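Local coordinates for protein putative short-chain dehydrogenase/reductase (Burkholderia xenovorans, PDB 5K9Z) that probably interconverts CH-OH groups and carbonyls with NAD(H) or NADP(H), as in other short-chain dehydrogenases/reductases, at residues S70-A76 with Y126-H130; R88-M92 with A134-S140; V99-I105 with P158-T162; C142-V146 with L232-A236; T193-E197 with A208-A213. All blocks are in the same frame, centred on the assembly; numbering follows the deposited sequence.

Contact 1. Residues S70-A76 with Y126-H130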
# COMPACT_ATOMS: atom_id res chain seq x y z
N SER C 70 -22.87 16.32 4.45
CA SER C 70 -21.96 17.43 4.69
C SER C 70 -22.41 18.32 5.84
O SER C 70 -21.63 19.18 6.27
CB SER C 70 -21.78 18.28 3.43
OG SER C 70 -22.97 18.98 3.11
N VAL C 71 -23.62 18.11 6.37
CA VAL C 71 -24.18 18.92 7.46
C VAL C 71 -24.24 18.06 8.71
O VAL C 71 -25.06 17.13 8.80
CB VAL C 71 -25.58 19.45 7.12
CG1 VAL C 71 -26.11 20.35 8.27
CG2 VAL C 71 -25.55 20.20 5.80
N GLU C 72 -23.41 18.38 9.71
CA GLU C 72 -23.31 17.52 10.88
C GLU C 72 -24.68 17.31 11.53
O GLU C 72 -25.02 16.19 11.94
CB GLU C 72 -22.35 18.11 11.90
CG GLU C 72 -22.32 17.26 13.17
CD GLU C 72 -21.40 17.80 14.23
OE1 GLU C 72 -21.01 18.98 14.16
OE2 GLU C 72 -21.07 17.02 15.15
N ALA C 73 -25.47 18.38 11.63
CA ALA C 73 -26.76 18.31 12.31
C ALA C 73 -27.68 17.30 11.64
O ALA C 73 -28.47 16.64 12.30
CB ALA C 73 -27.42 19.69 12.34
N GLN C 74 -27.61 17.21 10.30
CA GLN C 74 -28.46 16.26 9.61
C GLN C 74 -28.00 14.82 9.84
O GLN C 74 -28.83 13.90 9.96
CB GLN C 74 -28.50 16.59 8.12
CG GLN C 74 -29.19 17.94 7.85
CD GLN C 74 -29.39 18.20 6.39
OE1 GLN C 74 -29.48 17.27 5.59
NE2 GLN C 74 -29.46 19.47 6.02
N VAL C 75 -26.69 14.60 9.91
CA VAL C 75 -26.17 13.27 10.22
C VAL C 75 -26.60 12.87 11.63
O VAL C 75 -27.09 11.76 11.85
CB VAL C 75 -24.64 13.24 10.06
CG1 VAL C 75 -24.07 11.92 10.56
CG2 VAL C 75 -24.25 13.50 8.59
N ALA C 76 -26.46 13.79 12.59
CA ALA C 76 -26.87 13.50 13.96
C ALA C 76 -28.36 13.20 14.02
O ALA C 76 -28.79 12.29 14.75
CB ALA C 76 -26.52 14.68 14.87
N TYR C 126 -18.54 13.12 10.81
CA TYR C 126 -19.81 13.32 11.51
C TYR C 126 -20.51 11.99 11.75
O TYR C 126 -21.05 11.75 12.83
CB TYR C 126 -20.74 14.25 10.72
CG TYR C 126 -20.20 15.62 10.38
CD1 TYR C 126 -19.34 16.30 11.24
CD2 TYR C 126 -20.52 16.23 9.17
CE1 TYR C 126 -18.83 17.53 10.92
CE2 TYR C 126 -20.03 17.50 8.84
CZ TYR C 126 -19.18 18.13 9.71
OH TYR C 126 -18.67 19.37 9.39
N GLY C 127 -20.49 11.11 10.75
CA GLY C 127 -21.12 9.81 10.90
C GLY C 127 -20.45 8.95 11.96
O GLY C 127 -21.11 8.28 12.75
N ILE C 128 -19.11 8.93 11.98
CA ILE C 128 -18.43 8.17 13.02
C ILE C 128 -18.74 8.78 14.38
O ILE C 128 -19.09 8.07 15.34
CB ILE C 128 -16.92 8.11 12.76
CG1 ILE C 128 -16.63 7.35 11.46
CG2 ILE C 128 -16.17 7.44 13.96
CD1 ILE C 128 -15.18 7.40 11.06
N LYS C 129 -18.65 10.10 14.48
CA LYS C 129 -18.89 10.76 15.76
C LYS C 129 -20.26 10.40 16.32
O LYS C 129 -20.37 9.93 17.45
CB LYS C 129 -18.74 12.27 15.60
CG LYS C 129 -19.17 13.07 16.83
CD LYS C 129 -18.97 14.55 16.56
CE LYS C 129 -19.60 15.42 17.67
NZ LYS C 129 -19.43 16.86 17.35
N HIS C 130 -21.32 10.60 15.54
CA HIS C 130 -22.66 10.44 16.09
C HIS C 130 -23.09 8.98 16.18
O HIS C 130 -23.79 8.61 17.13
CB HIS C 130 -23.64 11.31 15.32
CG HIS C 130 -23.37 12.76 15.54
ND1 HIS C 130 -23.79 13.43 16.67
CD2 HIS C 130 -22.62 13.64 14.83
CE1 HIS C 130 -23.36 14.68 16.63
NE2 HIS C 130 -22.64 14.83 15.52
O HOH W 1 -19.02 19.94 6.60

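Contact 2. Residues R88-M92 with A134-S140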
# COMPACT_ATOMS: atom_id res chain seq x y z
N ARG C 88 -32.11 1.43 18.94
CA ARG C 88 -30.69 1.12 18.92
C ARG C 88 -30.16 1.39 17.53
O ARG C 88 -30.92 1.54 16.58
CB ARG C 88 -30.43 -0.34 19.34
CG ARG C 88 -31.09 -1.35 18.41
CD ARG C 88 -30.93 -2.79 18.88
NE ARG C 88 -29.53 -3.21 19.00
CZ ARG C 88 -28.88 -3.34 20.15
NH1 ARG C 88 -29.50 -3.09 21.30
NH2 ARG C 88 -27.62 -3.73 20.17
N LEU C 89 -28.83 1.44 17.41
CA LEU C 89 -28.13 1.49 16.13
C LEU C 89 -26.99 0.47 16.16
O LEU C 89 -26.10 0.56 17.02
CB LEU C 89 -27.58 2.88 15.83
CG LEU C 89 -26.87 3.01 14.49
CD1 LEU C 89 -27.82 2.72 13.33
CD2 LEU C 89 -26.26 4.40 14.36
N ASP C 90 -27.03 -0.50 15.26
CA ASP C 90 -26.02 -1.55 15.26
C ASP C 90 -24.95 -1.36 14.20
O ASP C 90 -23.81 -1.78 14.41
CB ASP C 90 -26.68 -2.91 15.05
CG ASP C 90 -27.61 -3.25 16.18
OD1 ASP C 90 -27.11 -3.43 17.30
OD2 ASP C 90 -28.83 -3.36 15.94
N CYS C 91 -25.30 -0.75 13.07
CA CYS C 91 -24.37 -0.63 11.96
C CYS C 91 -24.57 0.73 11.31
O CYS C 91 -25.71 1.12 11.04
CB CYS C 91 -24.57 -1.76 10.94
SG CYS C 91 -23.46 -1.62 9.53
N MET C 92 -23.48 1.45 11.10
CA MET C 92 -23.49 2.72 10.39
C MET C 92 -22.68 2.58 9.11
O MET C 92 -21.55 2.10 9.16
CB MET C 92 -22.89 3.83 11.25
CG MET C 92 -22.76 5.16 10.53
SD MET C 92 -24.34 5.98 10.38
CE MET C 92 -23.87 7.58 9.70
N ALA C 134 -24.11 6.77 19.93
CA ALA C 134 -25.15 5.79 20.23
C ALA C 134 -24.54 4.44 20.60
O ALA C 134 -25.06 3.73 21.48
CB ALA C 134 -26.10 5.66 19.03
N MET C 135 -23.43 4.07 19.97
CA MET C 135 -22.95 2.70 20.07
C MET C 135 -22.16 2.44 21.34
O MET C 135 -22.24 1.34 21.89
CB MET C 135 -22.11 2.34 18.83
CG MET C 135 -22.97 2.22 17.59
SD MET C 135 -21.94 2.03 16.13
CE MET C 135 -23.18 1.88 14.84
N VAL C 136 -21.38 3.42 21.82
CA VAL C 136 -20.62 3.16 23.05
C VAL C 136 -21.56 2.92 24.21
O VAL C 136 -21.21 2.20 25.15
CB VAL C 136 -19.61 4.29 23.37
CG1 VAL C 136 -18.57 4.42 22.25
CG2 VAL C 136 -20.31 5.61 23.62
N LYS C 137 -22.78 3.47 24.16
CA LYS C 137 -23.77 3.16 25.19
C LYS C 137 -24.20 1.70 25.12
O LYS C 137 -24.38 1.05 26.16
CB LYS C 137 -24.98 4.08 25.05
CG LYS C 137 -24.72 5.56 25.32
CD LYS C 137 -25.99 6.38 25.15
CE LYS C 137 -25.76 7.87 25.38
NZ LYS C 137 -25.64 8.19 26.83
N GLN C 138 -24.38 1.17 23.91
CA GLN C 138 -24.73 -0.24 23.73
C GLN C 138 -23.60 -1.18 24.15
O GLN C 138 -23.86 -2.32 24.53
CB GLN C 138 -25.08 -0.51 22.25
CG GLN C 138 -26.41 0.06 21.80
CD GLN C 138 -26.47 0.33 20.29
OE1 GLN C 138 -27.35 1.07 19.83
NE2 GLN C 138 -25.54 -0.26 19.53
N GLY C 139 -22.35 -0.73 24.05
CA GLY C 139 -21.23 -1.65 24.17
C GLY C 139 -21.03 -2.52 22.95
O GLY C 139 -20.38 -3.56 23.04
N SER C 140 -21.58 -2.13 21.80
CA SER C 140 -21.42 -2.90 20.57
C SER C 140 -21.84 -2.03 19.40
O SER C 140 -22.54 -1.03 19.56
CB SER C 140 -22.26 -4.19 20.57
OG SER C 140 -23.64 -3.85 20.51
O HOH W 2 -25.62 -4.52 22.86
O HOH W 3 -24.40 -3.41 18.15

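Contact 3. Residues V99-I105 with P158-T162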
# COMPACT_ATOMS: atom_id res chain seq x y z
N VAL C 99 -18.06 12.51 -6.31
CA VAL C 99 -16.66 12.64 -6.71
C VAL C 99 -16.12 14.04 -6.43
O VAL C 99 -15.06 14.19 -5.81
CB VAL C 99 -16.47 12.27 -8.20
CG1 VAL C 99 -15.00 12.41 -8.59
CG2 VAL C 99 -16.95 10.86 -8.47
N GLY C 100 -16.80 15.06 -6.94
CA GLY C 100 -16.44 16.45 -6.66
C GLY C 100 -15.38 16.99 -7.61
O GLY C 100 -15.47 16.81 -8.84
N ALA C 101 -14.38 17.66 -7.05
CA ALA C 101 -13.41 18.38 -7.86
C ALA C 101 -12.53 17.43 -8.66
O ALA C 101 -12.10 16.38 -8.16
CB ALA C 101 -12.54 19.26 -6.96
N TYR C 102 -12.26 17.79 -9.90
CA TYR C 102 -11.32 17.01 -10.70
C TYR C 102 -10.55 17.98 -11.58
O TYR C 102 -10.85 19.18 -11.63
CB TYR C 102 -12.01 15.93 -11.57
CG TYR C 102 -12.74 16.58 -12.69
CD1 TYR C 102 -13.96 17.20 -12.47
CD2 TYR C 102 -12.16 16.67 -13.97
CE1 TYR C 102 -14.62 17.87 -13.50
CE2 TYR C 102 -12.81 17.34 -15.00
CZ TYR C 102 -14.04 17.95 -14.75
OH TYR C 102 -14.71 18.64 -15.75
N GLY C 103 -9.54 17.46 -12.27
CA GLY C 103 -8.75 18.28 -13.16
C GLY C 103 -7.52 18.79 -12.44
O GLY C 103 -7.23 18.41 -11.31
N SER C 104 -6.83 19.72 -13.09
CA SER C 104 -5.49 20.10 -12.66
C SER C 104 -5.51 20.79 -11.30
O SER C 104 -6.34 21.65 -11.02
CB SER C 104 -4.83 21.01 -13.69
OG SER C 104 -3.56 21.43 -13.21
N ILE C 105 -4.55 20.41 -10.45
CA ILE C 105 -4.43 21.02 -9.14
C ILE C 105 -4.07 22.49 -9.26
O ILE C 105 -4.42 23.28 -8.37
CB ILE C 105 -3.41 20.24 -8.28
CG1 ILE C 105 -3.62 20.56 -6.79
CG2 ILE C 105 -1.97 20.57 -8.70
CD1 ILE C 105 -2.83 19.65 -5.88
N PRO C 158 -9.35 11.74 -8.73
CA PRO C 158 -8.96 13.15 -8.64
C PRO C 158 -8.23 13.47 -7.35
O PRO C 158 -8.23 12.70 -6.39
CB PRO C 158 -10.31 13.89 -8.71
CG PRO C 158 -11.24 12.93 -9.38
CD PRO C 158 -10.79 11.56 -8.94
N HIS C 159 -7.62 14.67 -7.32
CA HIS C 159 -6.77 15.03 -6.18
C HIS C 159 -7.58 15.12 -4.89
O HIS C 159 -7.19 14.56 -3.87
CB HIS C 159 -6.06 16.35 -6.43
CG HIS C 159 -5.09 16.31 -7.56
ND1 HIS C 159 -4.10 15.35 -7.66
CD2 HIS C 159 -4.95 17.10 -8.65
CE1 HIS C 159 -3.40 15.55 -8.76
NE2 HIS C 159 -3.89 16.62 -9.38
N ALA C 160 -8.69 15.85 -4.91
CA ALA C 160 -9.47 15.99 -3.68
C ALA C 160 -10.05 14.65 -3.27
O ALA C 160 -10.02 14.29 -2.08
CB ALA C 160 -10.58 17.02 -3.86
N TYR C 161 -10.58 13.91 -4.24
CA TYR C 161 -11.06 12.56 -3.99
C TYR C 161 -9.99 11.70 -3.33
O TYR C 161 -10.22 11.09 -2.28
CB TYR C 161 -11.49 11.93 -5.31
CG TYR C 161 -12.27 10.64 -5.21
CD1 TYR C 161 -13.65 10.67 -5.03
CD2 TYR C 161 -11.65 9.40 -5.42
CE1 TYR C 161 -14.39 9.51 -5.00
CE2 TYR C 161 -12.39 8.23 -5.41
CZ TYR C 161 -13.75 8.29 -5.19
OH TYR C 161 -14.49 7.13 -5.16
N THR C 162 -8.79 11.70 -3.90
CA THR C 162 -7.73 10.85 -3.37
C THR C 162 -7.35 11.27 -1.94
O THR C 162 -7.18 10.42 -1.07
CB THR C 162 -6.52 10.90 -4.30
OG1 THR C 162 -6.87 10.39 -5.61
CG2 THR C 162 -5.37 10.11 -3.73
O HOH W 4 -12.56 14.94 -5.99
O HOH W 5 -9.47 17.22 -7.29
O HOH W 6 -7.67 15.83 -10.16

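Contact 4. Residues C142-V146 with L232-A236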
# COMPACT_ATOMS: atom_id res chain seq x y z
N CYS C 142 -20.95 -1.42 14.77
CA CYS C 142 -20.03 -1.54 13.66
C CYS C 142 -20.18 -0.29 12.80
O CYS C 142 -21.28 -0.02 12.30
CB CYS C 142 -20.34 -2.81 12.85
SG CYS C 142 -19.20 -3.11 11.55
N ILE C 143 -19.10 0.47 12.62
CA ILE C 143 -19.12 1.67 11.80
C ILE C 143 -18.30 1.41 10.54
O ILE C 143 -17.11 1.09 10.62
CB ILE C 143 -18.58 2.89 12.58
CG1 ILE C 143 -19.42 3.10 13.85
CG2 ILE C 143 -18.64 4.11 11.71
CD1 ILE C 143 -18.88 4.17 14.79
N LEU C 144 -18.94 1.55 9.39
CA LEU C 144 -18.32 1.18 8.12
C LEU C 144 -18.34 2.36 7.17
O LEU C 144 -19.35 3.06 7.07
CB LEU C 144 -19.06 -0.02 7.49
CG LEU C 144 -19.12 -1.29 8.33
CD1 LEU C 144 -20.04 -2.34 7.72
CD2 LEU C 144 -17.71 -1.85 8.50
N SER C 145 -17.23 2.60 6.48
CA SER C 145 -17.12 3.70 5.54
C SER C 145 -16.75 3.15 4.17
O SER C 145 -15.86 2.30 4.05
CB SER C 145 -16.09 4.73 5.99
OG SER C 145 -16.42 5.27 7.27
N VAL C 146 -17.41 3.65 3.13
CA VAL C 146 -17.10 3.23 1.76
C VAL C 146 -16.02 4.19 1.28
O VAL C 146 -16.30 5.35 0.92
CB VAL C 146 -18.33 3.25 0.86
CG1 VAL C 146 -17.97 2.84 -0.60
CG2 VAL C 146 -19.40 2.32 1.45
N LEU C 232 -19.61 -5.16 2.78
CA LEU C 232 -20.07 -4.46 3.97
C LEU C 232 -20.85 -5.38 4.89
O LEU C 232 -20.71 -5.30 6.11
CB LEU C 232 -20.93 -3.26 3.55
CG LEU C 232 -20.17 -2.14 2.87
CD1 LEU C 232 -21.13 -1.24 2.12
CD2 LEU C 232 -19.39 -1.32 3.91
N VAL C 233 -21.70 -6.24 4.33
CA VAL C 233 -22.44 -7.16 5.19
C VAL C 233 -21.48 -8.13 5.87
O VAL C 233 -21.60 -8.40 7.07
CB VAL C 233 -23.55 -7.88 4.39
CG1 VAL C 233 -24.11 -9.06 5.19
CG2 VAL C 233 -24.68 -6.89 4.07
N TYR C 234 -20.48 -8.63 5.13
CA TYR C 234 -19.44 -9.44 5.78
C TYR C 234 -18.83 -8.69 6.97
O TYR C 234 -18.76 -9.23 8.09
CB TYR C 234 -18.35 -9.84 4.79
CG TYR C 234 -17.14 -10.42 5.51
CD1 TYR C 234 -17.21 -11.66 6.13
CD2 TYR C 234 -15.96 -9.70 5.61
CE1 TYR C 234 -16.11 -12.19 6.82
CE2 TYR C 234 -14.86 -10.20 6.29
CZ TYR C 234 -14.94 -11.44 6.88
OH TYR C 234 -13.84 -11.92 7.56
N LEU C 235 -18.42 -7.44 6.76
CA LEU C 235 -17.78 -6.70 7.84
C LEU C 235 -18.73 -6.44 9.01
O LEU C 235 -18.28 -6.35 10.16
CB LEU C 235 -17.19 -5.39 7.33
CG LEU C 235 -15.93 -5.48 6.45
CD1 LEU C 235 -15.53 -4.11 5.94
CD2 LEU C 235 -14.78 -6.12 7.21
N ALA C 236 -20.04 -6.30 8.75
CA ALA C 236 -20.99 -6.07 9.84
C ALA C 236 -21.39 -7.35 10.55
O ALA C 236 -21.93 -7.29 11.67
CB ALA C 236 -22.24 -5.38 9.32

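Contact 5. Residues T193-E197 with A208-A213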
# COMPACT_ATOMS: atom_id res chain seq x y z
N THR C 193 -12.62 1.79 -8.84
CA THR C 193 -13.49 2.64 -9.64
C THR C 193 -12.87 2.84 -11.01
O THR C 193 -11.73 2.43 -11.28
CB THR C 193 -13.75 4.01 -8.99
OG1 THR C 193 -12.52 4.73 -8.86
CG2 THR C 193 -14.41 3.87 -7.61
N THR C 194 -13.63 3.47 -11.90
CA THR C 194 -13.12 3.91 -13.19
C THR C 194 -13.52 5.36 -13.39
O THR C 194 -14.43 5.88 -12.73
CB THR C 194 -13.64 3.05 -14.36
OG1 THR C 194 -14.98 3.44 -14.69
CG2 THR C 194 -13.64 1.57 -13.98
N VAL C 195 -12.84 6.03 -14.33
CA VAL C 195 -13.19 7.41 -14.62
C VAL C 195 -14.54 7.50 -15.33
O VAL C 195 -15.25 8.51 -15.20
CB VAL C 195 -12.05 8.08 -15.42
CG1 VAL C 195 -11.94 7.49 -16.84
CG2 VAL C 195 -12.24 9.60 -15.45
N THR C 196 -14.93 6.44 -16.06
CA THR C 196 -16.24 6.40 -16.70
C THR C 196 -17.37 6.44 -15.67
O THR C 196 -18.32 7.22 -15.80
CB THR C 196 -16.36 5.15 -17.57
OG1 THR C 196 -15.35 5.17 -18.59
CG2 THR C 196 -17.73 5.07 -18.23
N GLU C 197 -17.29 5.58 -14.65
CA GLU C 197 -18.27 5.60 -13.57
C GLU C 197 -18.31 6.97 -12.90
O GLU C 197 -19.39 7.44 -12.50
CB GLU C 197 -17.94 4.52 -12.55
CG GLU C 197 -19.12 4.09 -11.70
CD GLU C 197 -18.84 2.78 -10.99
OE1 GLU C 197 -17.75 2.68 -10.36
OE2 GLU C 197 -19.67 1.85 -11.08
N ALA C 208 -22.30 1.90 -19.79
CA ALA C 208 -20.97 2.49 -19.92
C ALA C 208 -20.08 2.12 -18.73
O ALA C 208 -18.92 1.73 -18.91
CB ALA C 208 -21.08 4.01 -20.06
N ALA C 209 -20.62 2.21 -17.51
CA ALA C 209 -19.81 1.85 -16.35
C ALA C 209 -19.49 0.35 -16.32
O ALA C 209 -18.39 -0.03 -15.91
CB ALA C 209 -20.52 2.30 -15.06
N ILE C 210 -20.42 -0.51 -16.75
CA ILE C 210 -20.15 -1.95 -16.80
C ILE C 210 -19.03 -2.25 -17.79
O ILE C 210 -18.09 -3.01 -17.49
CB ILE C 210 -21.43 -2.72 -17.14
CG1 ILE C 210 -22.45 -2.62 -16.01
CG2 ILE C 210 -21.11 -4.18 -17.44
CD1 ILE C 210 -23.81 -3.19 -16.38
N ASP C 211 -19.11 -1.67 -19.00
CA ASP C 211 -18.03 -1.80 -19.98
C ASP C 211 -16.69 -1.35 -19.40
O ASP C 211 -15.69 -2.07 -19.49
CB ASP C 211 -18.36 -0.98 -21.23
CG ASP C 211 -19.38 -1.64 -22.12
OD1 ASP C 211 -20.02 -2.62 -21.68
OD2 ASP C 211 -19.57 -1.17 -23.27
N ALA C 212 -16.66 -0.14 -18.83
CA ALA C 212 -15.43 0.41 -18.25
C ALA C 212 -14.86 -0.52 -17.19
O ALA C 212 -13.65 -0.76 -17.16
CB ALA C 212 -15.71 1.77 -17.64
N ALA C 213 -15.71 -1.00 -16.29
CA ALA C 213 -15.24 -1.89 -15.23
C ALA C 213 -14.72 -3.20 -15.80
O ALA C 213 -13.77 -3.78 -15.26
CB ALA C 213 -16.37 -2.14 -14.23
O HOH W 7 -16.96 1.68 -14.15

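Contact 1. Residues S70-A76 with Y126-H130
This is a helix-helix contact on one face of the Rossmann-type sheet. The N-terminal turn of helix 72-86 crosses the middle of helix 110-138. The short segments 72-76 and 126-130 have axes 9.1 Å apart at closest approach, at an angle of 44°. E72 is the main polar residue. Its carboxylate oxygen OE2 lies 2.7 Å from K129 NZ, forming a salt bridge. The same OE2 accepts a hydrogen bond from H130 NE2, also at 2.7 Å. One carboxylate oxygen therefore joins two side chains on successive positions of the partner helix. The aliphatic part of E72 is used as well: its CB sits 3.5 Å from the centroid of the Y126 ring, almost on the ring normal, as a CH-pi contact. One turn further on, A76 CB repeats this over the H130 ring, 3.6 Å from its centroid. V75 fills the space between the backbones. Its CG1 is 3.6 Å from G127 CA. At the outer end, a water donates to S70 O (2.7 Å) and lies 2.9 Å from Y126 OH. H130 ND1 is hydrogen-bonded to a bound glycerol, probably from the crystallisation liquor. Neighbouring helices packed side by side over a parallel sheet are typical of the Rossmann fold of short-chain dehydrogenases.

Contact 2. Residues R88-M92 with A134-S140
This is a mixed polar and apolar contact at the N-terminal end of the central strand 91-94, where helix 110-138 ends. The C-terminal end of the helix meets the residues that lead into the strand. Q138 makes the direct hydrogen bonds. L89 N donates to Q138 OE1 (2.9 Å), and Q138 NE2 donates to L89 O (2.7 Å). The side-chain amide thus pairs with both backbone groups of L89, much as a neighbouring strand would. M135, one turn earlier in the helix, provides the apolar part. Its CE lies 3.9 Å from L89 CG and 4.1 Å from M92 CB. R88 forms a salt bridge with D90 in its own segment, with R88 NH2 2.9 Å from D90 OD1. D90 OD2 is also bonded to V17 N of strand 17-21. A water joins D90 OD1 (2.8 Å) to S140 OG (2.5 Å), so the polar network reaches the far segment. G139 ends the helix with a positive phi, and the chain then turns into strand 141-146. That strand lies next to 91-94 in the sheet, with helix 110-138 between them in sequence. The arrangement belongs to a beta-alpha-beta crossover, the repeating unit of the Rossmann fold.

Contact 3. Residues V99-I105 with P158-T162
P158 lies against the strand 100-102 region, its ring overlapping the side chains of V99 and Y102. P158 CG is 3.9 Å from V99 CG1 and 3.8 Å from Y102 CB, and P158 CB comes within 3.1 Å of A101 O. Y161, in the first turn of helix 159-179, also touches V99: its CD1 is 4.2 Å from V99 CG1. A101 CB meets A160 CB at 4.3 Å. Polar links run through water. One water donates to V99 O and A101 O, both at 2.6 Å, and weakly accepts from Y161 N (2.8 Å). Another accepts from A160 N (2.9 Å) and donates weakly to A101 O (2.9 Å). At the outer edge, H159 CD2 is 3.5 Å from I105 CB. Residues 100-102 form an antiparallel ladder with a strand of the second subunit, whose H266 stacks on H159. Y161 sits at the tyrosine position of the YxxxK motif and touches S148, consistent with the active site of short-chain dehydrogenases.

Contact 4. Residues C142-V146 with L232-A236
C142 opens the contact with its sulphur directed at the end of the helix. C142 SG lies 3.6 Å from L235 O and 3.9 Å from A236 CA. I143 takes no part and faces helix 110-138 instead. L144 is the central residue. Its CB is 3.8 Å from L232 CD2, its CD2 3.8 Å from L235 CB, and its CD1 4.1 Å from A236 CB. One leucine thus fits among three residues of a single helical turn. S145 points away again, with its OG bonded to N94. V146 closes the row, its CG2 4.0 Å from L232 CD1. The side chains meet by apolar packing, and L144 CD1 also lies 3.4 Å from L232 O. All touching residues are buried. The segment axes pass 9.3 Å apart at 157°, so the helix runs nearly antiparallel to the strand. Helix 225-236 covers the sheet on the face opposite helix 110-138. L232 spans several strands, also touching V93 of strand 91-94 and V189 of strand 184-191.

Contact 5. Residues T193-E197 with A208-A213
Helices 195-199 and 205-216 are two consecutive helices joined by a short loop, following strand 184-191 of the Rossmann fold. In short-chain dehydrogenases this region commonly helps to cover the substrate site, and it probably does so here. Along the second helix, A208 comes first. Its O is 3.6 Å from T196 CG2, and its CB 4.0 Å from the same methyl. A209 follows, with CB 4.1 Å from E197 CG. The closest CA pair of the contact is here, A209 CA to E197 CA, 4.9 Å. A209 O accepts a hydrogen bond from a water (2.8 Å), which lies 2.7 Å from T194 OG1. A212 brings its CB to 3.4 Å from T196 CB and 3.5 Å from T194 OG1. Small alanines thus let the helices lie close. A213 is last, its CA 4.0 Å from T194 CG2. T194 also caps the first helix, its OG1 accepting a hydrogen bond from E197 N at 3.1 Å.

Overall arrangement
Contacts 1, 2 and 4 form one continuous block at the sheet and helix 110-138. Contacts 1 and 2 share that helix and meet at G127 CA and M92 CE, 3.7 Å apart. Contacts 2 and 4 join neighbouring strands, with M92 O 2.7 Å from L144 N in a probable hydrogen bond. I128 CG1 of contact 1 packs on I143 CG2 of contact 4 at 3.8 Å. Contacts 3 and 5 form a second group, linked where Y161 OH lies 4.1 Å from T193 CG2, next to the probable active site. The groups do not touch: nearest atoms of contacts 3 and 4 are about 7 Å apart, centres of contacts 2 and 5 about 36 Å.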